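Local coordinates for histone-lysine N-methyltransferase family member SUVH9 (Arabidopsis thaliana, PDB 4NJ5), which acts in gene silencing without methyltransferase activity of its own, and may bind methylated DNA and recruit RNA polymerase V to chromatin, at residues P276-T285 / M449-Y460; R189-F197 / E226-F234. One frame throughout, in Å; residues are numbered along the deposited sequence.

Contact 1: P276-T285 / M449-Y460; sequences PLYYEYLAQT and MDVSKMRNVACY
The guanidinium of Arg-455 lies nearly flat on one face of the Tyr-279 ring, the planes 17° apart and CZ 4.2 Å from the ring centroid, a stacked cation-pi pair. CD of the same arginine sits more squarely over that ring, 3.7 Å from the centroid, adding a CH-pi contact. Although Arg-455 starts away from 276-285, CG set between the backbone N and the carbonyl carbon (chi1 49°) brings the chain over the ring from CG onward, and the bend at chi3 carries NE and CZ along the face. The group is also fixed in its own plane: NE (2.8 Å) and NH2 of Arg-455 both grip Val-451 O side-on, and CB of Cys-459 covers the opposite guanidinium face. With an alanine here, Val-451 O would probably lose both donors and the Tyr-279 ring its stacked partner, leaving the ring freer to shift. Tyr-460 points its edge at the Tyr-279 face in an offset edge-to-face pair, planes at 78°, and its CE1 packs on CB of Pro-276 (3.6 Å). Further along, the Tyr-281 ring has CA of Asn-456 over its face, and its OH accepts from Val-457 N (3.3 Å) besides bonding to Glu-260. The amide of Asn-456 turns elsewhere, to Glu-389 and Ala-391. Glu-280 and Met-454 run side by side, pointing the same way, and CE of Met-454 also meets CD2 of Leu-282 at 3.9 Å. Between the segments the backbones pair: Glu-280 N bonds to Lys-453 O (3.0 Å), Arg-455 N weakly to Glu-280 O, and Leu-282 N to Arg-455 O (3.0 Å). The arrangement is a short two-stranded parallel ladder, 280-281 with 454-455, that joins the pre-SET region to the SET domain, away from the zinc cluster.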
loop_
_atom_site.group_PDB
_atom_site.type_symbol
_atom_site.label_atom_id
_atom_site.label_comp_id
_atom_site.label_asym_id
_atom_site.label_seq_id
_atom_site.Cartn_x
_atom_site.Cartn_y
_atom_site.Cartn_z
ATOM N N PRO A 276 -11.051 -7.115 -23.563
ATOM C CA PRO A 276 -11.878 -6.766 -22.399
ATOM C C PRO A 276 -13.191 -6.057 -22.739
ATOM O O PRO A 276 -14.158 -6.189 -21.989
ATOM C CB PRO A 276 -10.967 -5.836 -21.590
ATOM C CG PRO A 276 -9.599 -6.282 -21.928
ATOM C CD PRO A 276 -9.658 -6.659 -23.383
ATOM N N LEU A 277 -13.219 -5.327 -23.850
ATOM C CA LEU A 277 -14.431 -4.650 -24.307
ATOM C C LEU A 277 -15.564 -5.637 -24.592
ATOM O O LEU A 277 -16.735 -5.344 -24.364
ATOM C CB LEU A 277 -14.126 -3.841 -25.569
ATOM C CG LEU A 277 -14.090 -2.313 -25.484
ATOM C CD1 LEU A 277 -13.651 -1.840 -24.114
ATOM C CD2 LEU A 277 -13.174 -1.745 -26.556
ATOM N N TYR A 278 -15.200 -6.820 -25.064
ATOM C CA TYR A 278 -16.165 -7.813 -25.520
ATOM C C TYR A 278 -16.858 -8.626 -24.418
ATOM O O TYR A 278 -17.774 -9.390 -24.697
ATOM C CB TYR A 278 -15.481 -8.719 -26.540
ATOM C CG TYR A 278 -14.904 -7.950 -27.701
ATOM C CD1 TYR A 278 -15.655 -6.987 -28.354
ATOM C CD2 TYR A 278 -13.600 -8.166 -28.127
ATOM C CE1 TYR A 278 -15.135 -6.276 -29.413
ATOM C CE2 TYR A 278 -13.071 -7.457 -29.187
ATOM C CZ TYR A 278 -13.847 -6.515 -29.822
ATOM O OH TYR A 278 -13.340 -5.799 -30.875
ATOM N N TYR A 279 -16.421 -8.472 -23.174
ATOM C CA TYR A 279 -17.171 -9.043 -22.060
ATOM C C TYR A 279 -18.272 -8.063 -21.688
ATOM O O TYR A 279 -18.171 -6.868 -21.975
ATOM C CB TYR A 279 -16.282 -9.278 -20.835
ATOM C CG TYR A 279 -15.151 -10.253 -21.055
ATOM C CD1 TYR A 279 -15.339 -11.619 -20.880
ATOM C CD2 TYR A 279 -13.887 -9.806 -21.415
ATOM C CE1 TYR A 279 -14.298 -12.511 -21.075
ATOM C CE2 TYR A 279 -12.847 -10.688 -21.611
ATOM C CZ TYR A 279 -13.056 -12.039 -21.440
ATOM O OH TYR A 279 -12.015 -12.918 -21.639
ATOM N N GLU A 280 -19.323 -8.560 -21.049
ATOM C CA GLU A 280 -20.296 -7.674 -20.438
ATOM C C GLU A 280 -19.808 -7.389 -19.030
ATOM O O GLU A 280 -19.621 -8.311 -18.234
ATOM C CB GLU A 280 -21.681 -8.315 -20.401
ATOM C CG GLU A 280 -22.686 -7.540 -19.570
ATOM C CD GLU A 280 -24.047 -8.199 -19.530
ATOM O OE1 GLU A 280 -24.438 -8.830 -20.535
ATOM O OE2 GLU A 280 -24.721 -8.088 -18.486
ATOM N N TYR A 281 -19.581 -6.116 -18.726
ATOM C CA TYR A 281 -19.071 -5.746 -17.416
ATOM C C TYR A 281 -20.107 -6.010 -16.330
ATOM O O TYR A 281 -21.283 -5.681 -16.485
ATOM C CB TYR A 281 -18.625 -4.284 -17.380
ATOM C CG TYR A 281 -17.747 -3.981 -16.191
ATOM C CD1 TYR A 281 -16.364 -4.025 -16.297
ATOM C CD2 TYR A 281 -18.301 -3.679 -14.952
ATOM C CE1 TYR A 281 -15.559 -3.760 -15.209
ATOM C CE2 TYR A 281 -17.506 -3.417 -13.859
ATOM C CZ TYR A 281 -16.134 -3.459 -13.991
ATOM O OH TYR A 281 -15.337 -3.199 -12.900
ATOM N N LEU A 282 -19.655 -6.606 -15.232
ATOM C CA LEU A 282 -20.528 -6.943 -14.118
ATOM C C LEU A 282 -19.841 -6.574 -12.807
ATOM O O LEU A 282 -18.857 -7.202 -12.417
ATOM C CB LEU A 282 -20.860 -8.434 -14.148
ATOM C CG LEU A 282 -21.748 -8.949 -13.016
ATOM C CD1 LEU A 282 -23.104 -8.247 -13.021
ATOM C CD2 LEU A 282 -21.912 -10.459 -13.105
ATOM N N ALA A 283 -20.366 -5.558 -12.130
ATOM C CA ALA A 283 -19.672 -4.958 -10.993
ATOM C C ALA A 283 -19.745 -5.801 -9.724
ATOM O O ALA A 283 -18.867 -5.721 -8.867
ATOM C CB ALA A 283 -20.194 -3.552 -10.732
ATOM N N GLN A 284 -20.796 -6.602 -9.605
ATOM C CA GLN A 284 -20.969 -7.460 -8.441
ATOM C C GLN A 284 -21.296 -8.876 -8.891
ATOM O O GLN A 284 -21.978 -9.065 -9.895
ATOM C CB GLN A 284 -22.088 -6.932 -7.543
ATOM C CG GLN A 284 -21.884 -5.510 -7.049
ATOM C CD GLN A 284 -22.901 -5.120 -5.995
ATOM O OE1 GLN A 284 -22.881 -5.635 -4.875
ATOM N NE2 GLN A 284 -23.807 -4.217 -6.353
ATOM N N THR A 285 -20.810 -9.863 -8.147
ATOM C CA THR A 285 -21.057 -11.262 -8.477
ATOM C C THR A 285 -22.550 -11.569 -8.562
ATOM O O THR A 285 -23.328 -11.162 -7.699
ATOM C CB THR A 285 -20.385 -12.211 -7.462
ATOM O OG1 THR A 285 -19.000 -12.362 -7.796
ATOM C CG2 THR A 285 -21.048 -13.587 -7.473
ATOM N N MET A 449 -17.130 -20.203 -10.240
ATOM C CA MET A 449 -17.480 -18.968 -10.913
ATOM C C MET A 449 -17.106 -19.046 -12.379
ATOM O O MET A 449 -16.021 -19.514 -12.735
ATOM C CB MET A 449 -16.749 -17.786 -10.274
ATOM C CG MET A 449 -16.996 -17.642 -8.790
ATOM S SD MET A 449 -16.150 -16.219 -8.085
ATOM C CE MET A 449 -16.948 -14.885 -8.965
ATOM N N ASP A 450 -18.011 -18.589 -13.230
ATOM C CA ASP A 450 -17.697 -18.413 -14.634
ATOM C C ASP A 450 -17.405 -16.934 -14.864
ATOM O O ASP A 450 -18.183 -16.071 -14.451
ATOM C CB ASP A 450 -18.864 -18.874 -15.507
ATOM C CG ASP A 450 -18.524 -18.864 -16.980
ATOM O OD1 ASP A 450 -18.335 -19.956 -17.558
ATOM O OD2 ASP A 450 -18.438 -17.766 -17.563
ATOM N N VAL A 451 -16.274 -16.650 -15.503
ATOM C CA VAL A 451 -15.899 -15.281 -15.836
ATOM C C VAL A 451 -15.579 -15.142 -17.320
ATOM O O VAL A 451 -14.813 -14.267 -17.721
ATOM C CB VAL A 451 -14.686 -14.798 -15.005
ATOM C CG1 VAL A 451 -15.060 -14.673 -13.536
ATOM C CG2 VAL A 451 -13.499 -15.737 -15.186
ATOM N N SER A 452 -16.174 -16.002 -18.136
ATOM C CA SER A 452 -15.909 -16.006 -19.570
ATOM C C SER A 452 -16.852 -15.079 -20.334
ATOM O O SER A 452 -16.621 -14.780 -21.501
ATOM C CB SER A 452 -16.034 -17.427 -20.121
ATOM O OG SER A 452 -17.364 -17.904 -19.994
ATOM N N LYS A 453 -17.916 -14.635 -19.672
ATOM C CA LYS A 453 -18.938 -13.819 -20.314
ATOM C C LYS A 453 -19.153 -12.508 -19.579
ATOM O O LYS A 453 -19.141 -11.439 -20.179
ATOM C CB LYS A 453 -20.255 -14.601 -20.397
ATOM C CG LYS A 453 -20.208 -15.833 -21.276
ATOM C CD LYS A 453 -21.546 -16.560 -21.286
ATOM C CE LYS A 453 -21.534 -17.741 -22.244
ATOM N NZ LYS A 453 -21.213 -17.315 -23.633
ATOM N N MET A 454 -19.357 -12.611 -18.273
ATOM C CA MET A 454 -19.588 -11.448 -17.434
ATOM C C MET A 454 -18.555 -11.408 -16.315
ATOM O O MET A 454 -18.345 -12.404 -15.617
ATOM C CB MET A 454 -21.013 -11.470 -16.875
ATOM C CG MET A 454 -22.077 -11.372 -17.970
ATOM S SD MET A 454 -23.668 -12.109 -17.545
ATOM C CE MET A 454 -24.212 -11.016 -16.234
ATOM N N ARG A 455 -17.900 -10.259 -16.167
ATOM C CA ARG A 455 -16.786 -10.104 -15.241
ATOM C C ARG A 455 -16.510 -8.626 -14.994
ATOM O O ARG A 455 -16.945 -7.769 -15.765
ATOM C CB ARG A 455 -15.532 -10.739 -15.835
ATOM C CG ARG A 455 -15.282 -10.309 -17.272
ATOM C CD ARG A 455 -13.830 -10.446 -17.657
ATOM N NE ARG A 455 -13.396 -11.835 -17.739
ATOM C CZ ARG A 455 -12.121 -12.209 -17.757
ATOM N NH1 ARG A 455 -11.163 -11.294 -17.682
ATOM N NH2 ARG A 455 -11.803 -13.492 -17.837
ATOM N N ASN A 456 -15.781 -8.336 -13.919
ATOM C CA ASN A 456 -15.339 -6.978 -13.619
ATOM C C ASN A 456 -13.827 -6.848 -13.791
ATOM O O ASN A 456 -13.169 -7.768 -14.281
ATOM C CB ASN A 456 -15.722 -6.588 -12.194
ATOM C CG ASN A 456 -14.883 -7.307 -11.143
ATOM O OD1 ASN A 456 -14.460 -8.448 -11.338
ATOM N ND2 ASN A 456 -14.643 -6.637 -10.022
ATOM N N VAL A 457 -13.287 -5.709 -13.367
ATOM C CA VAL A 457 -11.864 -5.409 -13.515
ATOM C C VAL A 457 -10.979 -6.483 -12.874
ATOM O O VAL A 457 -9.965 -6.895 -13.450
ATOM C CB VAL A 457 -11.526 -4.003 -12.939
ATOM C CG1 VAL A 457 -12.005 -3.872 -11.491
ATOM C CG2 VAL A 457 -10.037 -3.702 -13.055
ATOM N N ALA A 458 -11.401 -6.959 -11.706
ATOM C CA ALA A 458 -10.624 -7.902 -10.905
ATOM C C ALA A 458 -10.309 -9.208 -11.633
ATOM O O ALA A 458 -9.369 -9.914 -11.274
ATOM C CB ALA A 458 -11.340 -8.191 -9.593
ATOM N N CYS A 459 -11.099 -9.527 -12.653
ATOM C CA CYS A 459 -10.923 -10.778 -13.374
ATOM C C CYS A 459 -9.768 -10.708 -14.362
ATOM O O CYS A 459 -9.398 -11.713 -14.967
ATOM C CB CYS A 459 -12.220 -11.182 -14.074
ATOM S SG CYS A 459 -13.563 -11.567 -12.922
ATOM N N TYR A 460 -9.194 -9.521 -14.515
ATOM C CA TYR A 460 -8.023 -9.369 -15.367
ATOM C C TYR A 460 -6.735 -9.401 -14.533
ATOM O O TYR A 460 -5.630 -9.293 -15.069
ATOM C CB TYR A 460 -8.118 -8.082 -16.195
ATOM C CG TYR A 460 -9.375 -7.985 -17.038
ATOM C CD1 TYR A 460 -9.422 -8.527 -18.315
ATOM C CD2 TYR A 460 -10.514 -7.350 -16.553
ATOM C CE1 TYR A 460 -10.571 -8.442 -19.089
ATOM C CE2 TYR A 460 -11.668 -7.260 -17.320
ATOM C CZ TYR A 460 -11.688 -7.806 -18.585
ATOM O OH TYR A 460 -12.830 -7.717 -19.351
#

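Contact 2: R189-F197 / E226-F234; sequences RVYVYDGLF and EMGSSVLKF
Asp-194 lays its carboxylate across the first turn of helix 228-240, crossing the side chain of Met-227 at about a right angle, with OD1 3.3 Å from Met-227 CB. With CG anti to its own carbonyl carbon (chi1 -82°), the acid reaches the helix with both oxygens. OD1 takes the N-H of Ser-229 on its syn lone pair, 3.0 Å and nearly straight at 168°, while OD2 accepts from Ser-229 OG at 2.7 Å. A salt bridge from Arg-178 also reaches OD2, so the buried charge is probably balanced both by that arginine and by the helix N-terminus. Next to it, Val-192 CG2 rests on Gly-228 CA at 3.6 Å, where a side chain on the glycine would collide with the methyl. One turn on, CD2 of Leu-232 meets CG1 of Val-192 tip to tip (3.8 Å). At the other end, SD of Met-227 lies 4.0 Å from CZ of Phe-197, at the ring edge, a Met-aromatic contact. A strand aspartate thus grips the helix start from the neighbouring strand, packing helix 228-240 against strand 190-206 of the SRA domain's sheet.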
loop_
_atom_site.group_PDB
_atom_site.type_symbol
_atom_site.label_atom_id
_atom_site.label_comp_id
_atom_site.label_asym_id
_atom_site.label_seq_id
_atom_site.Cartn_x
_atom_site.Cartn_y
_atom_site.Cartn_z
ATOM N N ARG A 189 0.723 12.725 3.590
ATOM C CA ARG A 189 1.810 12.756 2.613
ATOM C C ARG A 189 2.351 11.371 2.260
ATOM O O ARG A 189 2.088 10.391 2.951
ATOM C CB ARG A 189 2.955 13.655 3.100
ATOM C CG ARG A 189 4.052 12.929 3.879
ATOM C CD ARG A 189 3.541 12.320 5.177
ATOM N NE ARG A 189 3.243 13.327 6.188
ATOM C CZ ARG A 189 2.805 13.047 7.411
ATOM N NH1 ARG A 189 2.609 11.785 7.775
ATOM N NH2 ARG A 189 2.565 14.028 8.271
ATOM N N VAL A 190 3.123 11.313 1.181
ATOM C CA VAL A 190 3.772 10.085 0.748
ATOM C C VAL A 190 5.286 10.295 0.653
ATOM O O VAL A 190 5.746 11.278 0.064
ATOM C CB VAL A 190 3.222 9.619 -0.624
ATOM C CG1 VAL A 190 4.114 8.551 -1.234
ATOM C CG2 VAL A 190 1.792 9.115 -0.482
ATOM N N TYR A 191 6.053 9.384 1.251
ATOM C CA TYR A 191 7.507 9.387 1.098
ATOM C C TYR A 191 7.931 8.264 0.169
ATOM O O TYR A 191 7.579 7.103 0.381
ATOM C CB TYR A 191 8.218 9.257 2.452
ATOM C CG TYR A 191 7.924 10.410 3.375
ATOM C CD1 TYR A 191 8.394 11.684 3.089
ATOM C CD2 TYR A 191 7.156 10.233 4.515
ATOM C CE1 TYR A 191 8.112 12.748 3.917
ATOM C CE2 TYR A 191 6.871 11.290 5.352
ATOM C CZ TYR A 191 7.347 12.548 5.046
ATOM O OH TYR A 191 7.064 13.606 5.877
ATOM N N VAL A 192 8.681 8.613 -0.870
ATOM C CA VAL A 192 9.120 7.621 -1.838
ATOM C C VAL A 192 10.641 7.604 -1.964
ATOM O O VAL A 192 11.288 8.647 -2.013
ATOM C CB VAL A 192 8.444 7.828 -3.216
ATOM C CG1 VAL A 192 8.792 9.190 -3.798
ATOM C CG2 VAL A 192 8.829 6.706 -4.173
ATOM N N TYR A 193 11.209 6.406 -1.985
ATOM C CA TYR A 193 12.649 6.252 -2.117
ATOM C C TYR A 193 13.049 6.354 -3.586
ATOM O O TYR A 193 12.553 5.604 -4.420
ATOM C CB TYR A 193 13.074 4.915 -1.513
ATOM C CG TYR A 193 14.527 4.569 -1.715
ATOM C CD1 TYR A 193 15.533 5.417 -1.269
ATOM C CD2 TYR A 193 14.897 3.378 -2.331
ATOM C CE1 TYR A 193 16.867 5.097 -1.445
ATOM C CE2 TYR A 193 16.227 3.050 -2.510
ATOM C CZ TYR A 193 17.206 3.911 -2.064
ATOM O OH TYR A 193 18.528 3.589 -2.245
ATOM N N ASP A 194 13.935 7.295 -3.903
ATOM C CA ASP A 194 14.354 7.516 -5.286
ATOM C C ASP A 194 15.759 6.997 -5.585
ATOM O O ASP A 194 16.286 7.221 -6.674
ATOM C CB ASP A 194 14.263 9.000 -5.660
ATOM C CG ASP A 194 12.858 9.423 -6.053
ATOM O OD1 ASP A 194 12.039 8.545 -6.407
ATOM O OD2 ASP A 194 12.577 10.642 -6.019
ATOM N N GLY A 195 16.371 6.316 -4.624
ATOM C CA GLY A 195 17.665 5.703 -4.859
ATOM C C GLY A 195 18.869 6.526 -4.436
ATOM O O GLY A 195 18.806 7.320 -3.491
ATOM N N LEU A 196 19.973 6.335 -5.155
ATOM C CA LEU A 196 21.265 6.881 -4.758
ATOM C C LEU A 196 21.720 8.049 -5.626
ATOM O O LEU A 196 21.604 8.019 -6.849
ATOM C CB LEU A 196 22.323 5.776 -4.767
ATOM C CG LEU A 196 21.987 4.574 -3.882
ATOM C CD1 LEU A 196 23.027 3.472 -4.024
ATOM C CD2 LEU A 196 21.854 5.015 -2.430
ATOM N N PHE A 197 22.239 9.077 -4.968
ATOM C CA PHE A 197 22.735 10.274 -5.624
ATOM C C PHE A 197 24.127 10.548 -5.079
ATOM O O PHE A 197 24.470 10.094 -3.992
ATOM C CB PHE A 197 21.834 11.469 -5.298
ATOM C CG PHE A 197 20.524 11.487 -6.046
ATOM C CD1 PHE A 197 19.558 10.517 -5.822
ATOM C CD2 PHE A 197 20.247 12.504 -6.947
ATOM C CE1 PHE A 197 18.349 10.551 -6.497
ATOM C CE2 PHE A 197 19.047 12.539 -7.631
ATOM C CZ PHE A 197 18.094 11.562 -7.404
ATOM N N GLU A 226 13.860 3.301 -12.517
ATOM C CA GLU A 226 13.129 4.561 -12.562
ATOM C C GLU A 226 12.784 5.038 -11.154
ATOM O O GLU A 226 12.434 4.239 -10.287
ATOM C CB GLU A 226 11.842 4.395 -13.385
ATOM C CG GLU A 226 11.117 5.701 -13.697
ATOM C CD GLU A 226 9.801 5.490 -14.436
ATOM O OE1 GLU A 226 9.410 4.324 -14.658
ATOM O OE2 GLU A 226 9.151 6.497 -14.793
ATOM N N MET A 227 12.892 6.341 -10.930
ATOM C CA MET A 227 12.533 6.917 -9.645
ATOM C C MET A 227 11.048 6.743 -9.358
ATOM O O MET A 227 10.214 6.825 -10.261
ATOM C CB MET A 227 12.900 8.400 -9.603
ATOM C CG MET A 227 14.388 8.656 -9.554
ATOM S SD MET A 227 14.787 10.400 -9.354
ATOM C CE MET A 227 13.949 11.082 -10.784
ATOM N N GLY A 228 10.726 6.500 -8.093
ATOM C CA GLY A 228 9.347 6.353 -7.671
ATOM C C GLY A 228 8.558 7.645 -7.758
ATOM O O GLY A 228 7.361 7.620 -8.039
ATOM N N SER A 229 9.216 8.778 -7.517
ATOM C CA SER A 229 8.527 10.067 -7.599
ATOM C C SER A 229 8.024 10.340 -9.024
ATOM O O SER A 229 6.942 10.900 -9.218
ATOM C CB SER A 229 9.413 11.211 -7.081
ATOM O OG SER A 229 10.662 11.267 -7.747
ATOM N N SER A 230 8.806 9.916 -10.013
ATOM C CA SER A 230 8.406 10.023 -11.411
ATOM C C SER A 230 7.159 9.186 -11.692
ATOM O O SER A 230 6.235 9.635 -12.378
ATOM C CB SER A 230 9.549 9.582 -12.325
ATOM O OG SER A 230 10.716 10.346 -12.075
ATOM N N VAL A 231 7.143 7.970 -11.155
ATOM C CA VAL A 231 5.995 7.081 -11.289
ATOM C C VAL A 231 4.756 7.708 -10.642
ATOM O O VAL A 231 3.653 7.647 -11.192
ATOM C CB VAL A 231 6.293 5.688 -10.678
ATOM C CG1 VAL A 231 5.079 4.781 -10.780
ATOM C CG2 VAL A 231 7.496 5.049 -11.374
ATOM N N LEU A 232 4.953 8.328 -9.482
ATOM C CA LEU A 232 3.873 9.005 -8.770
ATOM C C LEU A 232 3.263 10.123 -9.610
ATOM O O LEU A 232 2.039 10.174 -9.814
ATOM C CB LEU A 232 4.386 9.579 -7.444
ATOM C CG LEU A 232 4.071 8.843 -6.137
ATOM C CD1 LEU A 232 3.581 7.437 -6.397
ATOM C CD2 LEU A 232 5.293 8.812 -5.232
ATOM N N LYS A 233 4.122 11.018 -10.094
ATOM C CA LYS A 233 3.660 12.151 -10.890
ATOM C C LYS A 233 2.956 11.667 -12.157
ATOM O O LYS A 233 1.924 12.209 -12.557
ATOM C CB LYS A 233 4.820 13.096 -11.218
ATOM C CG LYS A 233 5.395 13.797 -9.989
ATOM C CD LYS A 233 6.236 15.017 -10.354
ATOM C CE LYS A 233 7.730 14.722 -10.275
ATOM N NZ LYS A 233 8.554 15.958 -10.432
ATOM N N PHE A 234 3.511 10.621 -12.760
ATOM C CA PHE A 234 2.930 9.999 -13.942
ATOM C C PHE A 234 1.510 9.477 -13.686
ATOM O O PHE A 234 0.587 9.746 -14.467
ATOM C CB PHE A 234 3.838 8.866 -14.423
ATOM C CG PHE A 234 3.403 8.247 -15.713
ATOM C CD1 PHE A 234 3.679 8.866 -16.920
ATOM C CD2 PHE A 234 2.725 7.041 -15.722
ATOM C CE1 PHE A 234 3.280 8.295 -18.116
ATOM C CE2 PHE A 234 2.323 6.466 -16.912
ATOM C CZ PHE A 234 2.600 7.093 -18.111
#

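How the contacts relate
Along the chain the two contacts come in series: contact 2 closes before contact 1 opens. Their centres are about 34 Å apart and their nearest atoms about 16 Å, with no touch between them, and they share no strand or helix. Contact 2 is local, joining strand 190-206 of the SRA domain's mixed, curled sheet to the helix 228-240 that follows within a few dozen residues. Contact 1 spans 163 intervening residues, among them the cysteines of the three-zinc cluster. The contacts thus belong to separate parts of the protein, one within the SRA region and one between the pre-SET and SET regions, with no direct link between them.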